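Local coordinates for uncharacterized conserved protein of COG5135 (Nostoc punctiforme, PDB 2I51) that binds flavin mononucleotide at the interface of its dimer and is probably an oxidoreductase related to pyridoxamine 5'-phosphate oxidase, at residues A[25-30]-A[77-82]; A[87-92]-A[164-169]. All blocks are in the same frame, centred on the assembly; numbering follows the deposited sequence.

In the fold
Contact 1 and contact 2 lie in one antiparallel sheet, their centres about 10 Å apart. Along the chain, contact 1 closes before contact 2 opens; the chain turns from 74-81 straight into its neighbour 86-97, which is met on its other side by the much later strand 155-169. The order across this part of the sheet is therefore 26-32, 74-81, 86-97, 155-169. Helix 8-17 covers the face carrying W79, F88 and M90. The opposite face meets the second subunit, and both contacts touch the same FMN there. Contact 1 also reaches the second FMN through Y26, so this sheet contributes to both flavin sites of the dimer.

Contact 1. Residues A[25-30]-A[77-82]; sequences RYLQLA and ICWYFP. With FMN (flavin mononucleotide), chain P; FMN (flavin mononucleotide), chain C.
L27 lays its CD2 methyl over one face of the W79 indole, 3.7 Å from the centroid of the six-membered ring and 17° off its normal, a CH-pi contact. The leucine takes the crowded first torsion (chi1 57°), with CG between the backbone N and the carbonyl carbon; CB then lies against the pyrrole part of the indole, and CD1 turns to I77 CG2. F81 CZ covers the other face of the indole, and W79 NE1 is held by a hydrogen bond to A24 O. Further along, L29 CD1 and I77 CG2 press together at 3.4 Å, tighter than usual.

The backbones are joined at Q28 and C78, an antiparallel hydrogen-bonded pair: Q28 N reaches C78 O at 3.0 Å and C78 N reaches Q28 O at 2.9 Å, both nearly straight. Toward W79 the direct pairing gives way to a water that accepts from Y80 N at 2.9 Å and lies 3.1 Å from Y26 O, to which it may donate.

C7M of the FMN of chain C sits over a face of the Y26 ring, 3.4 Å from CD2, while Y80 CD1 lies 3.7 Å from C8M of the FMN of chain P. Y26 and Y80 also meet Y80 and Y26 of the second subunit, with their ring planes steeply inclined. The W79 and F81 end of the apolar face lies under helix 8-17, and flavin sites shared across the dimer interface are characteristic of the FMN-binding split barrel of the pyridoxamine 5'-phosphate oxidase family.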
loop_
_atom_site.group_PDB
_atom_site.type_symbol
_atom_site.label_atom_id
_atom_site.label_comp_id
_atom_site.label_asym_id
_atom_site.label_seq_id
_atom_site.Cartn_x
_atom_site.Cartn_y
_atom_site.Cartn_z
ATOM N N ARG A 25 -10.476 -8.332 0.862
ATOM C CA ARG A 25 -10.572 -7.920 -0.536
ATOM C C ARG A 25 -10.096 -6.480 -0.736
ATOM O O ARG A 25 -10.211 -5.947 -1.844
ATOM C CB ARG A 25 -11.942 -8.157 -1.080
ATOM C CG ARG A 25 -12.196 -9.711 -1.154
ATOM C CD ARG A 25 -13.592 -10.052 -1.502
ATOM N NE ARG A 25 -13.856 -9.619 -2.859
ATOM C CZ ARG A 25 -13.797 -10.385 -3.954
ATOM N NH1 ARG A 25 -13.504 -11.681 -3.884
ATOM N NH2 ARG A 25 -14.057 -9.834 -5.142
ATOM N N TYR A 26 -9.468 -5.886 0.266
ATOM C CA TYR A 26 -8.924 -4.549 0.136
ATOM C C TYR A 26 -7.419 -4.662 -0.073
ATOM O O TYR A 26 -6.726 -5.456 0.597
ATOM C CB TYR A 26 -9.176 -3.720 1.383
ATOM C CG TYR A 26 -10.594 -3.533 1.789
ATOM C CD1 TYR A 26 -11.637 -3.789 0.943
ATOM C CD2 TYR A 26 -10.881 -3.112 3.072
ATOM C CE1 TYR A 26 -12.969 -3.640 1.389
ATOM C CE2 TYR A 26 -12.152 -2.953 3.506
ATOM C CZ TYR A 26 -13.183 -3.208 2.674
ATOM O OH TYR A 26 -14.508 -3.053 3.127
ATOM N N LEU A 27 -6.876 -3.909 -1.017
ATOM C CA LEU A 27 -5.462 -3.992 -1.328
ATOM C C LEU A 27 -4.941 -2.592 -1.622
ATOM O O LEU A 27 -5.719 -1.643 -1.848
ATOM C CB LEU A 27 -5.203 -4.975 -2.468
ATOM C CG LEU A 27 -5.913 -4.737 -3.800
ATOM C CD1 LEU A 27 -5.267 -3.539 -4.534
ATOM C CD2 LEU A 27 -5.872 -6.042 -4.699
ATOM N N GLN A 28 -3.635 -2.420 -1.646
ATOM C CA GLN A 28 -3.019 -1.110 -1.826
ATOM C C GLN A 28 -2.363 -0.979 -3.179
ATOM O O GLN A 28 -1.483 -1.811 -3.525
ATOM C CB GLN A 28 -2.038 -0.813 -0.684
ATOM C CG GLN A 28 -2.720 -0.597 0.659
ATOM C CD GLN A 28 -3.342 -1.807 1.266
ATOM O OE1 GLN A 28 -2.757 -2.907 1.222
ATOM N NE2 GLN A 28 -4.569 -1.656 1.812
ATOM N N LEU A 29 -2.745 0.057 -3.920
ATOM C CA LEU A 29 -2.200 0.253 -5.262
ATOM C C LEU A 29 -1.251 1.432 -5.235
ATOM O O LEU A 29 -1.631 2.592 -4.944
ATOM C CB LEU A 29 -3.324 0.600 -6.232
ATOM C CG LEU A 29 -2.866 1.049 -7.644
ATOM C CD1 LEU A 29 -2.583 -0.191 -8.402
ATOM C CD2 LEU A 29 -3.922 1.958 -8.322
ATOM N N ALA A 30 0.014 1.164 -5.602
ATOM C CA ALA A 30 1.020 2.200 -5.700
ATOM C C ALA A 30 1.216 2.597 -7.151
ATOM O O ALA A 30 1.386 1.759 -8.023
ATOM C CB ALA A 30 2.387 1.684 -5.124
ATOM N N ILE A 77 0.660 -3.451 -6.858
ATOM C CA ILE A 77 -0.221 -3.635 -5.729
ATOM C C ILE A 77 0.489 -4.450 -4.646
ATOM O O ILE A 77 1.385 -5.261 -4.909
ATOM C CB ILE A 77 -1.560 -4.238 -6.120
ATOM C CG1 ILE A 77 -1.335 -5.609 -6.777
ATOM C CG2 ILE A 77 -2.379 -3.232 -6.974
ATOM C CD1 ILE A 77 -2.627 -6.427 -6.928
ATOM N N CYS A 78 0.122 -4.174 -3.398
ATOM C CA CYS A 78 0.505 -4.994 -2.276
ATOM C C CYS A 78 -0.781 -5.395 -1.628
ATOM O O CYS A 78 -1.632 -4.570 -1.317
ATOM C CB CYS A 78 1.388 -4.232 -1.325
ATOM S SG CYS A 78 1.974 -5.254 0.034
ATOM N N TRP A 79 -0.926 -6.702 -1.426
ATOM C CA TRP A 79 -2.180 -7.311 -0.942
ATOM C C TRP A 79 -1.847 -8.251 0.207
ATOM O O TRP A 79 -1.165 -9.267 0.005
ATOM C CB TRP A 79 -2.809 -8.041 -2.067
ATOM C CG TRP A 79 -4.251 -8.487 -1.878
ATOM C CD1 TRP A 79 -5.071 -8.325 -0.789
ATOM C CD2 TRP A 79 -5.053 -9.073 -2.916
ATOM N NE1 TRP A 79 -6.353 -8.772 -1.113
ATOM C CE2 TRP A 79 -6.363 -9.204 -2.401
ATOM C CE3 TRP A 79 -4.814 -9.411 -4.243
ATOM C CZ2 TRP A 79 -7.415 -9.725 -3.180
ATOM C CZ3 TRP A 79 -5.813 -9.987 -4.979
ATOM C CH2 TRP A 79 -7.088 -10.110 -4.449
ATOM N N TYR A 80 -2.282 -7.897 1.403
ATOM C CA TYR A 80 -2.027 -8.666 2.592
ATOM C C TYR A 80 -3.298 -9.346 3.070
ATOM O O TYR A 80 -4.383 -8.712 3.178
ATOM C CB TYR A 80 -1.416 -7.792 3.738
ATOM C CG TYR A 80 -1.136 -8.572 4.968
ATOM C CD1 TYR A 80 -0.159 -9.563 4.952
ATOM C CD2 TYR A 80 -1.879 -8.427 6.133
ATOM C CE1 TYR A 80 0.080 -10.375 6.037
ATOM C CE2 TYR A 80 -1.637 -9.242 7.250
ATOM C CZ TYR A 80 -0.631 -10.208 7.211
ATOM O OH TYR A 80 -0.393 -11.025 8.265
ATOM N N PHE A 81 -3.187 -10.638 3.365
ATOM C CA PHE A 81 -4.294 -11.494 3.792
ATOM C C PHE A 81 -4.104 -11.831 5.254
ATOM O O PHE A 81 -3.251 -12.607 5.613
ATOM C CB PHE A 81 -4.297 -12.766 2.948
ATOM C CG PHE A 81 -4.807 -12.557 1.559
ATOM C CD1 PHE A 81 -6.140 -12.643 1.277
ATOM C CD2 PHE A 81 -3.937 -12.235 0.527
ATOM C CE1 PHE A 81 -6.624 -12.461 -0.047
ATOM C CE2 PHE A 81 -4.385 -12.015 -0.759
ATOM C CZ PHE A 81 -5.720 -12.159 -1.066
ATOM N N PRO A 82 -4.902 -11.193 6.134
ATOM C CA PRO A 82 -4.595 -11.285 7.544
ATOM C C PRO A 82 -4.816 -12.599 8.243
ATOM O O PRO A 82 -4.111 -12.894 9.207
ATOM C CB PRO A 82 -5.450 -10.168 8.171
ATOM C CG PRO A 82 -5.823 -9.316 7.145
ATOM C CD PRO A 82 -5.939 -10.187 5.865
HETATM N N1 FMN P . 9.974 -6.234 5.596
HETATM C C2 FMN P . 10.783 -5.325 6.260
HETATM O O2 FMN P . 11.845 -4.939 5.758
HETATM N N3 FMN P . 10.386 -4.805 7.455
HETATM C C4 FMN P . 9.242 -5.167 8.123
HETATM O O4 FMN P . 8.856 -4.585 9.144
HETATM C C4A FMN P . 8.421 -6.086 7.476
HETATM N N5 FMN P . 7.244 -6.502 8.098
HETATM C C5A FMN P . 6.361 -7.276 7.345
HETATM C C6 FMN P . 5.121 -7.598 7.875
HETATM C C7 FMN P . 4.208 -8.396 7.172
HETATM C C7M FMN P . 2.810 -8.612 7.725
HETATM C C8 FMN P . 4.554 -8.875 5.918
HETATM C C8M FMN P . 3.499 -9.542 5.026
HETATM C C9 FMN P . 5.798 -8.589 5.399
HETATM C C9A FMN P . 6.729 -7.788 6.094
HETATM N N10 FMN P . 8.002 -7.511 5.571
HETATM C C10 FMN P . 8.821 -6.586 6.219
HETATM C "C1'" FMN P . 8.505 -8.102 4.295
HETATM C "C2'" FMN P . 8.272 -7.110 3.176
HETATM O "O2'" FMN P . 6.856 -6.987 2.856
HETATM C "C3'" FMN P . 9.085 -7.474 1.921
HETATM O "O3'" FMN P . 8.794 -8.828 1.524
HETATM C "C4'" FMN P . 10.563 -7.384 2.254
HETATM O "O4'" FMN P . 10.905 -6.262 3.067
HETATM C "C5'" FMN P . 11.296 -7.236 0.939
HETATM O "O5'" FMN P . 10.917 -6.048 0.292
HETATM P P FMN P . 11.794 -5.328 -0.818
HETATM O O1P FMN P . 12.968 -4.676 -0.136
HETATM O O2P FMN P . 12.247 -6.494 -1.693
HETATM O O3P FMN P . 10.916 -4.365 -1.524
HETATM N N1 FMN C . -10.927 4.508 -4.178
HETATM C C2 FMN C . -11.180 4.123 -5.441
HETATM O O2 FMN C . -10.953 4.856 -6.409
HETATM N N3 FMN C . -11.658 2.849 -5.680
HETATM C C4 FMN C . -11.919 1.961 -4.679
HETATM O O4 FMN C . -12.225 0.735 -4.918
HETATM C C4A FMN C . -11.663 2.346 -3.372
HETATM N N5 FMN C . -11.933 1.497 -2.311
HETATM C C5A FMN C . -11.461 1.875 -1.026
HETATM C C6 FMN C . -11.612 0.994 0.022
HETATM C C7 FMN C . -11.196 1.308 1.327
HETATM C C7M FMN C . -11.140 0.236 2.383
HETATM C C8 FMN C . -10.671 2.583 1.532
HETATM C C8M FMN C . -9.968 2.888 2.861
HETATM C C9 FMN C . -10.537 3.486 0.476
HETATM C C9A FMN C . -10.971 3.150 -0.799
HETATM N N10 FMN C . -10.871 4.028 -1.853
HETATM C C10 FMN C . -11.148 3.637 -3.127
HETATM C "C1'" FMN C . -10.477 5.484 -1.632
HETATM C "C2'" FMN C . -8.986 5.617 -1.968
HETATM O "O2'" FMN C . -8.176 4.931 -0.980
HETATM C "C3'" FMN C . -8.520 7.076 -2.141
HETATM O "O3'" FMN C . -8.904 7.789 -0.982
HETATM C "C4'" FMN C . -9.250 7.660 -3.369
HETATM O "O4'" FMN C . -9.345 6.764 -4.480
HETATM C "C5'" FMN C . -8.444 8.872 -3.835
HETATM O "O5'" FMN C . -7.132 8.447 -4.180
HETATM P P FMN C . -6.270 9.282 -5.197
HETATM O O1P FMN C . -6.818 9.186 -6.575
HETATM O O2P FMN C . -6.323 10.756 -4.685
HETATM O O3P FMN C . -4.855 8.819 -5.062
HETATM O O HOH W 1 -3.825 -5.473 1.539
#

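Contact 2. Residues A[87-92]-A[164-169]; sequences QFRMAG and QVDHLE. With FMN (flavin mononucleotide), chain P.
F88 holds CG anti to its carbonyl carbon (chi1 -62°) and H167 holds CG anti to its backbone N (chi1 -179°), and these different torsions carry the side chains alongside each other, their rings overlapping in an offset stack. The centroids are 4.0 Å apart and the planes differ by 10°, with F88 CZ over the imidazole near NE2. That nitrogen is also hydrogen-bonded to E86 OE1, which would fix the rotation of the imidazole. An alanine in place of F88 removes the ring that stacks on H167 and touches A10, I11 and A14 of helix 8-17, and would probably leave the imidazole less firmly placed. On the same face, M90, a selenomethionine, rests CG against V165 CG2 at 3.7 Å.

Six N-H to carbonyl bonds join the backbones at three antiparallel hydrogen-bonded pairs, Q87 with L168, R89 with D166 and A91 with Q164.

On the face toward the cofactor, Q87, R89 and D166 make the polar contacts, and L168 CD2 lies beside the ribityl O3'. Q87 is extended, and its NE2 donates to O2' of the FMN ribityl chain at 3.0 Å and to a water held by D166 O; its OE1 is hydrogen-bonded to OG1 of T42 of the second subunit. R89 bends at chi3 so that NH1 reaches phosphate oxygen O3P at 3.1 Å, with a weak bond from NH2. D166 OD2 forms a long direct salt bridge, 3.9 Å, with R89 NH1, well out of the guanidinium plane; a second water joins the two by hydrogen bonds and meets the ribityl O3'.

R89 and R177, both salt-bridged to D166, would probably keep it ionised, while E76, salt-bridged to R89, and D166 are likely to hold the cation turned to the negative FMN phosphate.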
loop_
_atom_site.group_PDB
_atom_site.type_symbol
_atom_site.label_atom_id
_atom_site.label_comp_id
_atom_site.label_asym_id
_atom_site.label_seq_id
_atom_site.Cartn_x
_atom_site.Cartn_y
_atom_site.Cartn_z
ATOM N N GLN A 87 1.299 -12.359 1.719
ATOM C CA GLN A 87 1.310 -11.151 0.974
ATOM C C GLN A 87 1.546 -11.469 -0.494
ATOM O O GLN A 87 2.373 -12.328 -0.805
ATOM C CB GLN A 87 2.442 -10.266 1.471
ATOM C CG GLN A 87 2.747 -9.003 0.657
ATOM C CD GLN A 87 3.861 -8.199 1.259
ATOM O OE1 GLN A 87 3.591 -7.190 1.921
ATOM N NE2 GLN A 87 5.081 -8.620 1.049
ATOM N N PHE A 88 0.797 -10.806 -1.378
ATOM C CA PHE A 88 1.066 -10.813 -2.804
ATOM C C PHE A 88 1.419 -9.397 -3.247
ATOM O O PHE A 88 0.670 -8.441 -3.001
ATOM C CB PHE A 88 -0.116 -11.300 -3.623
ATOM C CG PHE A 88 -0.536 -12.691 -3.355
ATOM C CD1 PHE A 88 -1.249 -13.027 -2.226
ATOM C CD2 PHE A 88 -0.192 -13.697 -4.268
ATOM C CE1 PHE A 88 -1.666 -14.362 -1.991
ATOM C CE2 PHE A 88 -0.621 -15.020 -4.040
ATOM C CZ PHE A 88 -1.374 -15.332 -2.910
ATOM N N ARG A 89 2.539 -9.270 -3.909
ATOM C CA ARG A 89 2.918 -8.026 -4.575
ATOM C C ARG A 89 2.806 -8.297 -6.054
ATOM O O ARG A 89 3.295 -9.330 -6.509
ATOM C CB ARG A 89 4.340 -7.603 -4.203
ATOM C CG ARG A 89 4.460 -7.223 -2.767
ATOM C CD ARG A 89 5.925 -7.093 -2.342
ATOM N NE ARG A 89 6.591 -6.025 -3.103
ATOM C CZ ARG A 89 7.871 -5.674 -2.970
ATOM N NH1 ARG A 89 8.613 -6.395 -2.211
ATOM N NH2 ARG A 89 8.377 -4.652 -3.675
HETATM N N MSE A 90 2.110 -7.469 -6.791
HETATM C CA MSE A 90 1.882 -7.713 -8.205
HETATM C C MSE A 90 2.105 -6.436 -8.975
HETATM O O MSE A 90 1.485 -5.414 -8.702
HETATM C CB MSE A 90 0.477 -8.228 -8.481
HETATM C CG MSE A 90 0.127 -9.504 -7.779
HETATM SE SE MSE A 90 -1.546 -10.085 -8.522
HETATM C CE MSE A 90 -2.000 -11.485 -7.253
ATOM N N ALA A 91 3.000 -6.512 -9.945
ATOM C CA ALA A 91 3.399 -5.346 -10.712
ATOM C C ALA A 91 3.050 -5.553 -12.163
ATOM O O ALA A 91 3.222 -6.639 -12.679
ATOM C CB ALA A 91 4.857 -5.141 -10.604
ATOM N N GLY A 92 2.553 -4.512 -12.817
ATOM C CA GLY A 92 2.261 -4.598 -14.234
ATOM C C GLY A 92 1.534 -3.371 -14.720
ATOM O O GLY A 92 1.472 -2.351 -14.040
ATOM N N GLN A 164 4.725 -9.475 -12.958
ATOM C CA GLN A 164 5.585 -10.009 -11.935
ATOM C C GLN A 164 4.775 -10.121 -10.664
ATOM O O GLN A 164 4.048 -9.178 -10.313
ATOM C CB GLN A 164 6.824 -9.142 -11.677
ATOM C CG GLN A 164 7.853 -9.805 -10.757
ATOM C CD GLN A 164 9.262 -9.263 -10.861
ATOM O OE1 GLN A 164 9.840 -8.830 -9.868
ATOM N NE2 GLN A 164 9.834 -9.327 -12.049
ATOM N N VAL A 165 4.881 -11.263 -9.977
ATOM C CA VAL A 165 4.168 -11.503 -8.736
ATOM C C VAL A 165 5.155 -12.071 -7.710
ATOM O O VAL A 165 5.885 -13.018 -8.021
ATOM C CB VAL A 165 2.992 -12.456 -8.952
ATOM C CG1 VAL A 165 2.304 -12.828 -7.607
ATOM C CG2 VAL A 165 1.998 -11.832 -9.931
ATOM N N ASP A 166 5.184 -11.518 -6.508
ATOM C CA ASP A 166 6.032 -11.980 -5.366
ATOM C C ASP A 166 5.051 -12.405 -4.290
ATOM O O ASP A 166 4.263 -11.573 -3.799
ATOM C CB ASP A 166 6.875 -10.772 -4.950
ATOM C CG ASP A 166 7.882 -11.009 -3.848
ATOM O OD1 ASP A 166 7.867 -12.025 -3.181
ATOM O OD2 ASP A 166 8.661 -10.042 -3.616
ATOM N N HIS A 167 5.030 -13.680 -3.956
ATOM C CA HIS A 167 4.154 -14.240 -2.931
ATOM C C HIS A 167 4.949 -14.664 -1.713
ATOM O O HIS A 167 5.803 -15.544 -1.819
ATOM C CB HIS A 167 3.432 -15.440 -3.512
ATOM C CG HIS A 167 2.473 -16.094 -2.574
ATOM N ND1 HIS A 167 2.166 -17.442 -2.667
ATOM C CD2 HIS A 167 1.723 -15.594 -1.560
ATOM C CE1 HIS A 167 1.279 -17.743 -1.732
ATOM N NE2 HIS A 167 0.990 -16.640 -1.046
ATOM N N LEU A 168 4.668 -14.059 -0.572
ATOM C CA LEU A 168 5.357 -14.298 0.679
ATOM C C LEU A 168 4.350 -14.917 1.645
ATOM O O LEU A 168 3.289 -14.343 1.895
ATOM C CB LEU A 168 5.873 -12.985 1.246
ATOM C CG LEU A 168 6.536 -13.051 2.619
ATOM C CD1 LEU A 168 7.827 -13.865 2.565
ATOM C CD2 LEU A 168 6.818 -11.639 3.119
ATOM N N GLU A 169 4.692 -16.099 2.153
ATOM C CA GLU A 169 3.926 -16.815 3.175
ATOM C C GLU A 169 4.688 -16.722 4.487
ATOM O O GLU A 169 5.774 -17.288 4.609
ATOM C CB GLU A 169 3.762 -18.278 2.768
ATOM C CG GLU A 169 2.822 -18.451 1.622
ATOM C CD GLU A 169 2.642 -19.885 1.197
ATOM O OE1 GLU A 169 3.541 -20.708 1.455
ATOM O OE2 GLU A 169 1.587 -20.169 0.594
HETATM N N1 FMN P . 9.974 -6.234 5.596
HETATM C C2 FMN P . 10.783 -5.325 6.260
HETATM O O2 FMN P . 11.845 -4.939 5.758
HETATM N N3 FMN P . 10.386 -4.805 7.455
HETATM C C4 FMN P . 9.242 -5.167 8.123
HETATM O O4 FMN P . 8.856 -4.585 9.144
HETATM C C4A FMN P . 8.421 -6.086 7.476
HETATM N N5 FMN P . 7.244 -6.502 8.098
HETATM C C5A FMN P . 6.361 -7.276 7.345
HETATM C C6 FMN P . 5.121 -7.598 7.875
HETATM C C7 FMN P . 4.208 -8.396 7.172
HETATM C C7M FMN P . 2.810 -8.612 7.725
HETATM C C8 FMN P . 4.554 -8.875 5.918
HETATM C C8M FMN P . 3.499 -9.542 5.026
HETATM C C9 FMN P . 5.798 -8.589 5.399
HETATM C C9A FMN P . 6.729 -7.788 6.094
HETATM N N10 FMN P . 8.002 -7.511 5.571
HETATM C C10 FMN P . 8.821 -6.586 6.219
HETATM C "C1'" FMN P . 8.505 -8.102 4.295
HETATM C "C2'" FMN P . 8.272 -7.110 3.176
HETATM O "O2'" FMN P . 6.856 -6.987 2.856
HETATM C "C3'" FMN P . 9.085 -7.474 1.921
HETATM O "O3'" FMN P . 8.794 -8.828 1.524
HETATM C "C4'" FMN P . 10.563 -7.384 2.254
HETATM O "O4'" FMN P . 10.905 -6.262 3.067
HETATM C "C5'" FMN P . 11.296 -7.236 0.939
HETATM O "O5'" FMN P . 10.917 -6.048 0.292
HETATM P P FMN P . 11.794 -5.328 -0.818
HETATM O O1P FMN P . 12.968 -4.676 -0.136
HETATM O O2P FMN P . 12.247 -6.494 -1.693
HETATM O O3P FMN P . 10.916 -4.365 -1.524
HETATM O O HOH W 2 5.240 -10.506 -1.254
HETATM O O HOH W 3 8.064 -9.044 -0.998
#